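Local coordinates for protein Exo-1,5-alpha-L-arabinofuranobiosidase (Gibberella zeae, PDB 2YDP) that probably hydrolyses alpha-1,5-linked L-arabinan from the chain end, releasing arabinobiose units as an exo-acting glycosidase, at residues E15-P20 with N352-S357; T40-W45 with F57-S62; T68-S73 with K129-E134. The protein carries 1 engineered substitution. One frame throughout, in Å; residues are numbered along the deposited sequence.

Contact 1 of 3, residues E15-P20 with N352-S357. With CA (calcium ion), chain F.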
loop_
_atom_site.group_PDB
_atom_site.type_symbol
_atom_site.label_atom_id
_atom_site.label_comp_id
_atom_site.label_asym_id
_atom_site.label_seq_id
_atom_site.Cartn_x
_atom_site.Cartn_y
_atom_site.Cartn_z
ATOM N N GLU A 15 13.934 1.766 14.597
ATOM C CA GLU A 15 12.904 2.744 14.866
ATOM C C GLU A 15 13.193 3.937 13.969
ATOM O O GLU A 15 14.251 4.562 14.078
ATOM C CB GLU A 15 12.841 3.084 16.370
ATOM C CG GLU A 15 12.541 1.809 17.293
ATOM C CD GLU A 15 11.046 1.347 17.263
ATOM O OE1 GLU A 15 10.165 2.217 17.115
ATOM O OE2 GLU A 15 10.729 0.123 17.423
ATOM N N ILE A 16 12.277 4.186 13.034
ATOM C CA ILE A 16 12.412 5.241 12.057
ATOM C C ILE A 16 11.842 6.538 12.666
ATOM O O ILE A 16 12.479 7.589 12.579
ATOM C CB ILE A 16 11.677 4.845 10.749
ATOM C CG1 ILE A 16 12.356 3.622 10.109
ATOM C CG2 ILE A 16 11.572 6.021 9.747
ATOM C CD1 ILE A 16 11.614 3.023 8.936
ATOM N N PHE A 17 10.681 6.461 13.328
ATOM C CA PHE A 17 10.077 7.682 13.880
ATOM C C PHE A 17 9.133 7.404 15.034
ATOM O O PHE A 17 8.187 6.658 14.886
ATOM C CB PHE A 17 9.356 8.493 12.788
ATOM C CG PHE A 17 8.624 9.704 13.309
ATOM C CD1 PHE A 17 9.332 10.789 13.841
ATOM C CD2 PHE A 17 7.235 9.772 13.244
ATOM C CE1 PHE A 17 8.663 11.896 14.331
ATOM C CE2 PHE A 17 6.537 10.882 13.722
ATOM C CZ PHE A 17 7.257 11.953 14.270
ATOM N N ASP A 18 9.407 8.025 16.180
ATOM C CA ASP A 18 8.599 7.855 17.382
ATOM C C ASP A 18 7.878 9.199 17.561
ATOM O O ASP A 18 8.527 10.218 17.832
ATOM C CB ASP A 18 9.518 7.508 18.581
ATOM C CG ASP A 18 8.738 7.217 19.880
ATOM O OD1 ASP A 18 7.507 7.391 19.868
ATOM O OD2 ASP A 18 9.349 6.795 20.904
ATOM N N PRO A 19 6.544 9.238 17.340
ATOM C CA PRO A 19 5.879 10.542 17.350
ATOM C C PRO A 19 5.784 11.165 18.744
ATOM O O PRO A 19 5.799 10.445 19.753
ATOM C CB PRO A 19 4.468 10.213 16.837
ATOM C CG PRO A 19 4.251 8.814 17.290
ATOM C CD PRO A 19 5.584 8.158 17.021
ATOM N N PRO A 20 5.673 12.491 18.800
ATOM C CA PRO A 20 5.538 13.184 20.081
ATOM C C PRO A 20 4.225 12.811 20.761
ATOM O O PRO A 20 3.238 12.483 20.073
ATOM C CB PRO A 20 5.453 14.659 19.670
ATOM C CG PRO A 20 6.115 14.753 18.375
ATOM C CD PRO A 20 5.887 13.431 17.683
ATOM N N ASN A 352 2.092 3.809 18.869
ATOM C CA ASN A 352 2.530 3.579 17.491
ATOM C C ASN A 352 3.847 4.294 17.226
ATOM O O ASN A 352 4.051 5.452 17.616
ATOM C CB ASN A 352 1.508 4.049 16.435
ATOM C CG ASN A 352 0.294 3.155 16.316
ATOM O OD1 ASN A 352 0.173 2.151 17.000
ATOM N ND2 ASN A 352 -0.631 3.519 15.408
ATOM N N THR A 353 4.741 3.604 16.537
ATOM C CA THR A 353 5.935 4.236 15.998
ATOM C C THR A 353 6.109 3.682 14.593
ATOM O O THR A 353 5.460 2.675 14.245
ATOM C CB THR A 353 7.216 3.925 16.811
ATOM O OG1 THR A 353 7.529 2.529 16.694
ATOM C CG2 THR A 353 7.044 4.282 18.273
ATOM N N VAL A 354 6.963 4.351 13.797
ATOM C CA VAL A 354 7.297 3.888 12.462
ATOM C C VAL A 354 8.572 3.084 12.599
ATOM O O VAL A 354 9.556 3.569 13.184
ATOM C CB VAL A 354 7.524 5.041 11.431
ATOM C CG1 VAL A 354 7.727 4.458 10.024
ATOM C CG2 VAL A 354 6.329 6.048 11.438
ATOM N N SER A 355 8.549 1.858 12.071
ATOM C CA SER A 355 9.665 0.947 12.214
ATOM C C SER A 355 9.757 0.008 11.022
ATOM O O SER A 355 8.839 -0.070 10.192
ATOM C CB SER A 355 9.569 0.171 13.538
ATOM O OG SER A 355 8.640 -0.924 13.503
ATOM N N ALA A 356 10.884 -0.682 10.935
ATOM C CA ALA A 356 11.132 -1.648 9.861
ATOM C C ALA A 356 12.163 -2.692 10.214
ATOM O O ALA A 356 13.027 -2.471 11.053
ATOM C CB ALA A 356 11.594 -0.914 8.569
ATOM N N SER A 357 12.082 -3.820 9.511
ATOM C CA SER A 357 13.080 -4.872 9.605
ATOM C C SER A 357 13.440 -5.309 8.192
ATOM O O SER A 357 12.615 -5.222 7.271
ATOM C CB SER A 357 12.519 -6.075 10.365
ATOM O OG SER A 357 12.206 -5.718 11.697
HETATM CA CA CA F . 5.719 8.593 21.095
HETATM O O HOH W 1 4.344 6.416 20.145
HETATM O O HOH W 2 7.394 8.903 22.783
HETATM O O HOH W 3 3.474 9.289 21.227
#

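Contact 2 of 3, residues T40-W45 with F57-S62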
loop_
_atom_site.group_PDB
_atom_site.type_symbol
_atom_site.label_atom_id
_atom_site.label_comp_id
_atom_site.label_asym_id
_atom_site.label_seq_id
_atom_site.Cartn_x
_atom_site.Cartn_y
_atom_site.Cartn_z
ATOM N N THR A 40 19.159 3.978 -2.917
ATOM C CA THR A 40 18.690 4.638 -1.713
ATOM C C THR A 40 17.213 4.279 -1.466
ATOM O O THR A 40 16.471 3.867 -2.394
ATOM C CB THR A 40 18.950 6.153 -1.740
ATOM O OG1 THR A 40 18.240 6.726 -2.810
ATOM C CG2 THR A 40 20.439 6.474 -1.945
ATOM N N LEU A 41 16.798 4.355 -0.207
ATOM C CA LEU A 41 15.401 4.072 0.162
ATOM C C LEU A 41 14.737 5.356 0.609
ATOM O O LEU A 41 15.378 6.175 1.294
ATOM C CB LEU A 41 15.357 3.112 1.362
ATOM C CG LEU A 41 16.032 1.737 1.207
ATOM C CD1 LEU A 41 15.743 0.937 2.448
ATOM C CD2 LEU A 41 15.583 0.994 -0.048
ATOM N N LEU A 42 13.458 5.513 0.253
ATOM C CA LEU A 42 12.617 6.569 0.811
ATOM C C LEU A 42 11.451 5.957 1.572
ATOM O O LEU A 42 11.016 4.846 1.265
ATOM C CB LEU A 42 12.030 7.437 -0.299
ATOM C CG LEU A 42 13.058 8.221 -1.100
ATOM C CD1 LEU A 42 12.314 9.036 -2.138
ATOM C CD2 LEU A 42 13.860 9.133 -0.169
ATOM N N GLY A 43 10.912 6.705 2.522
ATOM C CA GLY A 43 9.762 6.234 3.248
ATOM C C GLY A 43 8.876 7.404 3.663
ATOM O O GLY A 43 9.346 8.536 3.747
ATOM N N THR A 44 7.598 7.095 3.903
ATOM C CA THR A 44 6.609 8.040 4.371
ATOM C C THR A 44 5.537 7.320 5.205
ATOM O O THR A 44 5.544 6.083 5.294
ATOM C CB THR A 44 5.982 8.849 3.159
ATOM O OG1 THR A 44 5.152 9.895 3.667
ATOM C CG2 THR A 44 5.133 7.953 2.245
ATOM N N TRP A 45 4.673 8.098 5.869
ATOM C CA TRP A 45 3.548 7.596 6.644
ATOM C C TRP A 45 2.521 8.735 6.827
ATOM O O TRP A 45 2.835 9.907 6.521
ATOM C CB TRP A 45 4.030 7.067 8.013
ATOM C CG TRP A 45 4.780 8.120 8.811
ATOM C CD1 TRP A 45 4.230 9.039 9.660
ATOM C CD2 TRP A 45 6.176 8.401 8.761
ATOM N NE1 TRP A 45 5.209 9.839 10.201
ATOM C CE2 TRP A 45 6.415 9.483 9.654
ATOM C CE3 TRP A 45 7.263 7.824 8.076
ATOM C CZ2 TRP A 45 7.696 10.012 9.872
ATOM C CZ3 TRP A 45 8.544 8.324 8.303
ATOM C CH2 TRP A 45 8.750 9.431 9.191
ATOM N N PHE A 57 2.983 14.800 4.472
ATOM C CA PHE A 57 3.641 13.476 4.427
ATOM C C PHE A 57 5.151 13.664 4.612
ATOM O O PHE A 57 5.817 14.262 3.750
ATOM C CB PHE A 57 3.401 12.747 3.093
ATOM C CG PHE A 57 1.994 12.338 2.853
ATOM C CD1 PHE A 57 1.136 11.976 3.909
ATOM C CD2 PHE A 57 1.506 12.302 1.557
ATOM C CE1 PHE A 57 -0.196 11.598 3.676
ATOM C CE2 PHE A 57 0.159 11.907 1.303
ATOM C CZ PHE A 57 -0.684 11.542 2.371
ATOM N N PRO A 58 5.702 13.177 5.730
ATOM C CA PRO A 58 7.157 13.271 5.864
ATOM C C PRO A 58 7.868 12.332 4.882
ATOM O O PRO A 58 7.354 11.248 4.599
ATOM C CB PRO A 58 7.421 12.816 7.308
ATOM C CG PRO A 58 6.044 12.732 7.983
ATOM C CD PRO A 58 5.061 12.538 6.893
ATOM N N ILE A 59 9.030 12.749 4.386
ATOM C CA ILE A 59 9.866 11.860 3.543
ATOM C C ILE A 59 11.195 11.614 4.242
ATOM O O ILE A 59 11.951 12.571 4.505
ATOM C CB ILE A 59 10.113 12.449 2.128
ATOM C CG1 ILE A 59 8.778 12.721 1.396
ATOM C CG2 ILE A 59 11.094 11.548 1.355
ATOM C CD1 ILE A 59 7.955 11.438 0.945
ATOM N N VAL A 60 11.462 10.348 4.565
ATOM C CA VAL A 60 12.725 9.923 5.153
ATOM C C VAL A 60 13.546 9.177 4.108
ATOM O O VAL A 60 12.986 8.595 3.158
ATOM C CB VAL A 60 12.557 9.092 6.450
ATOM C CG1 VAL A 60 11.943 9.987 7.573
ATOM C CG2 VAL A 60 11.662 7.882 6.227
ATOM N N LYS A 61 14.856 9.295 4.235
ATOM C CA LYS A 61 15.790 8.659 3.317
ATOM C C LYS A 61 16.798 7.787 4.055
ATOM O O LYS A 61 17.316 8.178 5.114
ATOM C CB LYS A 61 16.493 9.725 2.506
ATOM C CG LYS A 61 17.654 9.209 1.650
ATOM C CD LYS A 61 18.195 10.327 0.796
ATOM C CE LYS A 61 19.387 9.868 -0.043
ATOM N NZ LYS A 61 19.981 11.030 -0.777
ATOM N N SER A 62 17.073 6.604 3.506
ATOM C CA SER A 62 18.156 5.766 4.005
ATOM C C SER A 62 19.162 5.475 2.906
ATOM O O SER A 62 18.775 5.167 1.773
ATOM C CB SER A 62 17.640 4.448 4.562
ATOM O OG SER A 62 18.728 3.690 5.042
#

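Contact 3 of 3, residues T68-S73 with K129-E134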
loop_
_atom_site.group_PDB
_atom_site.type_symbol
_atom_site.label_atom_id
_atom_site.label_comp_id
_atom_site.label_asym_id
_atom_site.label_seq_id
_atom_site.Cartn_x
_atom_site.Cartn_y
_atom_site.Cartn_z
ATOM N N THR A 68 19.668 3.157 8.952
ATOM C CA THR A 68 19.577 4.496 9.509
ATOM C C THR A 68 18.840 5.376 8.526
ATOM O O THR A 68 18.934 5.151 7.324
ATOM C CB THR A 68 20.982 5.133 9.767
ATOM O OG1 THR A 68 21.661 5.305 8.525
ATOM C CG2 THR A 68 21.835 4.251 10.688
ATOM N N TRP A 69 18.132 6.383 9.052
ATOM C CA TRP A 69 17.203 7.227 8.285
ATOM C C TRP A 69 17.287 8.676 8.734
ATOM O O TRP A 69 17.575 8.926 9.898
ATOM C CB TRP A 69 15.772 6.773 8.580
ATOM C CG TRP A 69 15.466 5.384 8.168
ATOM C CD1 TRP A 69 15.700 4.254 8.860
ATOM C CD2 TRP A 69 14.848 4.998 6.942
ATOM N NE1 TRP A 69 15.284 3.152 8.136
ATOM C CE2 TRP A 69 14.749 3.593 6.951
ATOM C CE3 TRP A 69 14.406 5.708 5.813
ATOM C CZ2 TRP A 69 14.195 2.874 5.887
ATOM C CZ3 TRP A 69 13.846 5.004 4.767
ATOM C CH2 TRP A 69 13.741 3.578 4.818
ATOM N N LYS A 70 16.999 9.614 7.830
ATOM C CA LYS A 70 16.827 11.023 8.176
ATOM C C LYS A 70 15.666 11.600 7.371
ATOM O O LYS A 70 15.402 11.162 6.226
ATOM C CB LYS A 70 18.123 11.849 7.930
ATOM C CG LYS A 70 18.488 12.051 6.470
ATOM C CD LYS A 70 19.881 12.715 6.208
ATOM C CE LYS A 70 20.816 11.760 5.432
ATOM N NZ LYS A 70 20.762 11.849 3.922
ATOM N N GLU A 71 14.990 12.601 7.930
ATOM C CA GLU A 71 13.965 13.283 7.141
ATOM C C GLU A 71 14.667 14.224 6.192
ATOM O O GLU A 71 15.589 14.939 6.598
ATOM C CB GLU A 71 12.964 14.047 8.019
ATOM C CG GLU A 71 11.986 14.847 7.145
ATOM C CD GLU A 71 10.969 15.669 7.939
ATOM O OE1 GLU A 71 10.296 15.097 8.817
ATOM O OE2 GLU A 71 10.822 16.873 7.643
ATOM N N ILE A 72 14.262 14.228 4.927
ATOM C CA ILE A 72 14.888 15.110 3.967
ATOM C C ILE A 72 13.924 16.103 3.372
ATOM O O ILE A 72 14.371 17.077 2.757
ATOM C CB ILE A 72 15.581 14.352 2.810
ATOM C CG1 ILE A 72 14.589 13.396 2.104
ATOM C CG2 ILE A 72 16.837 13.666 3.328
ATOM C CD1 ILE A 72 15.158 12.791 0.780
ATOM N N SER A 73 12.613 15.847 3.510
ATOM C CA SER A 73 11.576 16.751 3.018
ATOM C C SER A 73 10.193 16.420 3.585
ATOM O O SER A 73 10.023 15.453 4.336
ATOM C CB SER A 73 11.511 16.787 1.474
ATOM O OG SER A 73 11.078 15.529 0.941
ATOM N N LYS A 129 14.872 12.996 -6.494
ATOM C CA LYS A 129 14.949 11.825 -5.630
ATOM C C LYS A 129 14.506 12.137 -4.204
ATOM O O LYS A 129 15.085 11.615 -3.243
ATOM C CB LYS A 129 16.361 11.245 -5.664
ATOM C CG LYS A 129 16.861 11.073 -7.089
ATOM C CD LYS A 129 18.044 10.155 -7.191
ATOM C CE LYS A 129 18.797 10.494 -8.454
ATOM N NZ LYS A 129 19.273 9.273 -9.124
ATOM N N GLY A 130 13.498 13.004 -4.089
ATOM C CA GLY A 130 12.769 13.177 -2.845
ATOM C C GLY A 130 13.018 14.425 -2.012
ATOM O O GLY A 130 12.424 14.574 -0.939
ATOM N N TYR A 131 13.905 15.308 -2.478
ATOM C CA TYR A 131 14.194 16.574 -1.752
ATOM C C TYR A 131 13.117 17.635 -1.915
ATOM O O TYR A 131 12.818 18.390 -0.973
ATOM C CB TYR A 131 15.589 17.131 -2.121
ATOM C CG TYR A 131 16.706 16.298 -1.530
ATOM C CD1 TYR A 131 17.111 16.461 -0.191
ATOM C CD2 TYR A 131 17.365 15.343 -2.298
ATOM C CE1 TYR A 131 18.156 15.707 0.360
ATOM C CE2 TYR A 131 18.414 14.571 -1.758
ATOM C CZ TYR A 131 18.797 14.752 -0.422
ATOM O OH TYR A 131 19.820 13.975 0.115
ATOM N N THR A 132 12.519 17.705 -3.095
ATOM C CA THR A 132 11.476 18.676 -3.357
ATOM C C THR A 132 10.333 18.052 -4.159
ATOM O O THR A 132 10.545 17.106 -4.917
ATOM C CB THR A 132 12.019 19.916 -4.132
ATOM O OG1 THR A 132 12.560 19.513 -5.383
ATOM C CG2 THR A 132 13.126 20.623 -3.334
ATOM N N TRP A 133 9.146 18.626 -4.000
ATOM C CA TRP A 133 7.900 18.114 -4.554
ATOM C C TRP A 133 7.144 19.189 -5.325
ATOM O O TRP A 133 7.193 20.375 -4.968
ATOM C CB TRP A 133 7.007 17.541 -3.436
ATOM C CG TRP A 133 7.757 16.486 -2.728
ATOM C CD1 TRP A 133 8.611 16.661 -1.685
ATOM C CD2 TRP A 133 7.834 15.084 -3.091
ATOM N NE1 TRP A 133 9.210 15.471 -1.366
ATOM C CE2 TRP A 133 8.750 14.486 -2.206
ATOM C CE3 TRP A 133 7.216 14.291 -4.076
ATOM C CZ2 TRP A 133 9.055 13.112 -2.250
ATOM C CZ3 TRP A 133 7.534 12.921 -4.134
ATOM C CH2 TRP A 133 8.425 12.352 -3.210
ATOM N N GLU A 134 6.440 18.769 -6.367
ATOM C CA GLU A 134 5.477 19.624 -7.059
ATOM C C GLU A 134 4.168 18.891 -7.271
ATOM O O GLU A 134 4.173 17.714 -7.634
ATOM C CB GLU A 134 6.039 20.087 -8.422
ATOM C CG GLU A 134 6.133 19.008 -9.550
ATOM C CD GLU A 134 6.919 19.507 -10.784
ATOM O OE1 GLU A 134 6.395 20.398 -11.519
ATOM O OE2 GLU A 134 8.060 19.017 -11.014
HETATM O O HOH W 4 13.929 19.327 1.202
#

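Contact 1 of 3, residues E15-P20 with N352-S357
Glu15 and Thr353 meet nearly at right angles where the N-terminal strand 11-17 pairs with the C-terminal strand 354-360, the closure that joins the two chain ends in the last blade of this sialidase-type six-bladed beta-propeller. The Glu15 chain bends at its second torsion (chi2 -76°), bringing the carboxylate back to the partner strand, where the Thr353 hydroxyl donates to the syn lone pair of OE1 (OG1 to OE1 2.7 Å). A classic beta bulge follows: both Ile16 N (2.8 Å) and Phe17 N (3.1 Å) donate to Val354 O, approaching from the same face of its carbonyl plane, and Val354 N returns an almost straight bond to Phe17 O. The bulge lets two side chains share Val354. Val354 CG1 lies against Ile16 CB, while Val354 CG2 sits at the edge of the Phe17 ring, near the ring plane; farther along, the Ile16 tip CD1 rests on Ala356 CB at 4.0 Å. Past the strand, the methyl of Thr353 packs obliquely on the Asp18 carboxylate (CG2 to OD1 3.5 Å). That same OD1 is a calcium ligand at 2.5 Å, joined by Pro19 O at 2.3 Å and three waters. One of the three bridges the metal to the other segment, donating to Asn352 O at 2.7 Å.

Contact 2 of 3, residues T40-W45 with F57-S62
The indole of Trp45 is covered on one face by Pro58, whose CG lies offset toward the ring rim, 3.7 Å from CE2, while Pro58 CB makes a CH-pi contact over the six-membered ring. Val60 meets the indole at its edge, CG1 lying near the ring plane and 3.6 Å from CH2. The opposite face is covered by Val354 CG2, while the Phe17 ring meets the rim obliquely from that side, its plane turned about 20° from the indole. Trp45 points its CB away from the partner strand, but with CG set between the backbone N and the carbonyl carbon (chi1 57°) the ring folds back across Pro58; its NE1 is held by Asn47. The Phe57 ring is touched obliquely, CD1 lying 3.7 Å from Trp45 O. These groups belong to an antiparallel hairpin, the two middle strands of the first four-stranded propeller blade. Leu41 and Ser62 form one hydrogen-bonded pair, the bond from Leu41 N to Ser62 O being almost straight, and Gly43 and Val60 form the next. At Gly43, Val60 CG2 packs against the carbonyl O at 3.5 Å. Beyond this pair a side chain takes over: the Thr44 hydroxyl, anti to its amide nitrogen (chi1 -172°), donates from OG1 to Pro58 O at 2.7 Å. On the sheet face carrying Leu42 and Lys61, Leu42 CD2 touches both Lys61 CB and, at 4.0 Å, Ile59 CG2. The extended Lys61 chain runs past Thr40, with CE 4.0 Å from the Thr40 methyl CG2, to give its ammonium to Tyr131 OH.

Contact 3 of 3, residues T68-S73 with K129-E134
Two Asp-box motifs, the Ser-X-Asp-X-Gly-X-Thr-Trp hairpin turns of sialidase-type propellers, contribute to this contact between successive blades: residues 68-73 run from the end of one motif into strand 70-75, and the loop residues 129-134 close the other. In the first, Thr68 O accepts from Ser62 OG; in the second, Gly130 N donates to Ser126 OG. A classic beta bulge against Ile59 directs both Ile72 and Ser73 at the second turn. Ile72 crosses Tyr131 at about a right angle, with CD1 above the centre of the ring, 4.2 Å from the centroid and 8° off the normal, a CH-pi contact. CG1 stands between the backbone N and the carbonyl carbon (chi1 55°), which carries CD1 out over the ring, while CB lies 3.8 Å from Tyr131 CE1. Beside this packing the Ser73 hydroxyl works in both directions. It donates a short bond from OG to Gly130 O (2.5 Å), nearly along the C=O axis, and accepts from Trp133 NE1 at 3.0 Å, with OG only 1° out of the indole plane. One water joins the two backbones, donating to Ile72 O at 2.8 Å and Tyr131 O at 2.6 Å.

In the fold
All three contacts lie around the first blade of the propeller. Contact 2 forms its central strand pair. Contact 3, with its centre 6 Å away, carries the neighbouring outermost strand 70-75 against the turn before strand 134-142 of the second blade. Contact 1, about 12 Å from contact 2 and 17 Å from contact 3 between centres, belongs to the last blade, where the chain ends pair. Its segments bracket the other two contacts along the chain, and contact 2 precedes contact 3. Ile16 packs on Val60 and Trp69, so the last blade abuts the first; contact 1 closes the ring by pairing the chain ends, and contact 3 links the first blade to the second.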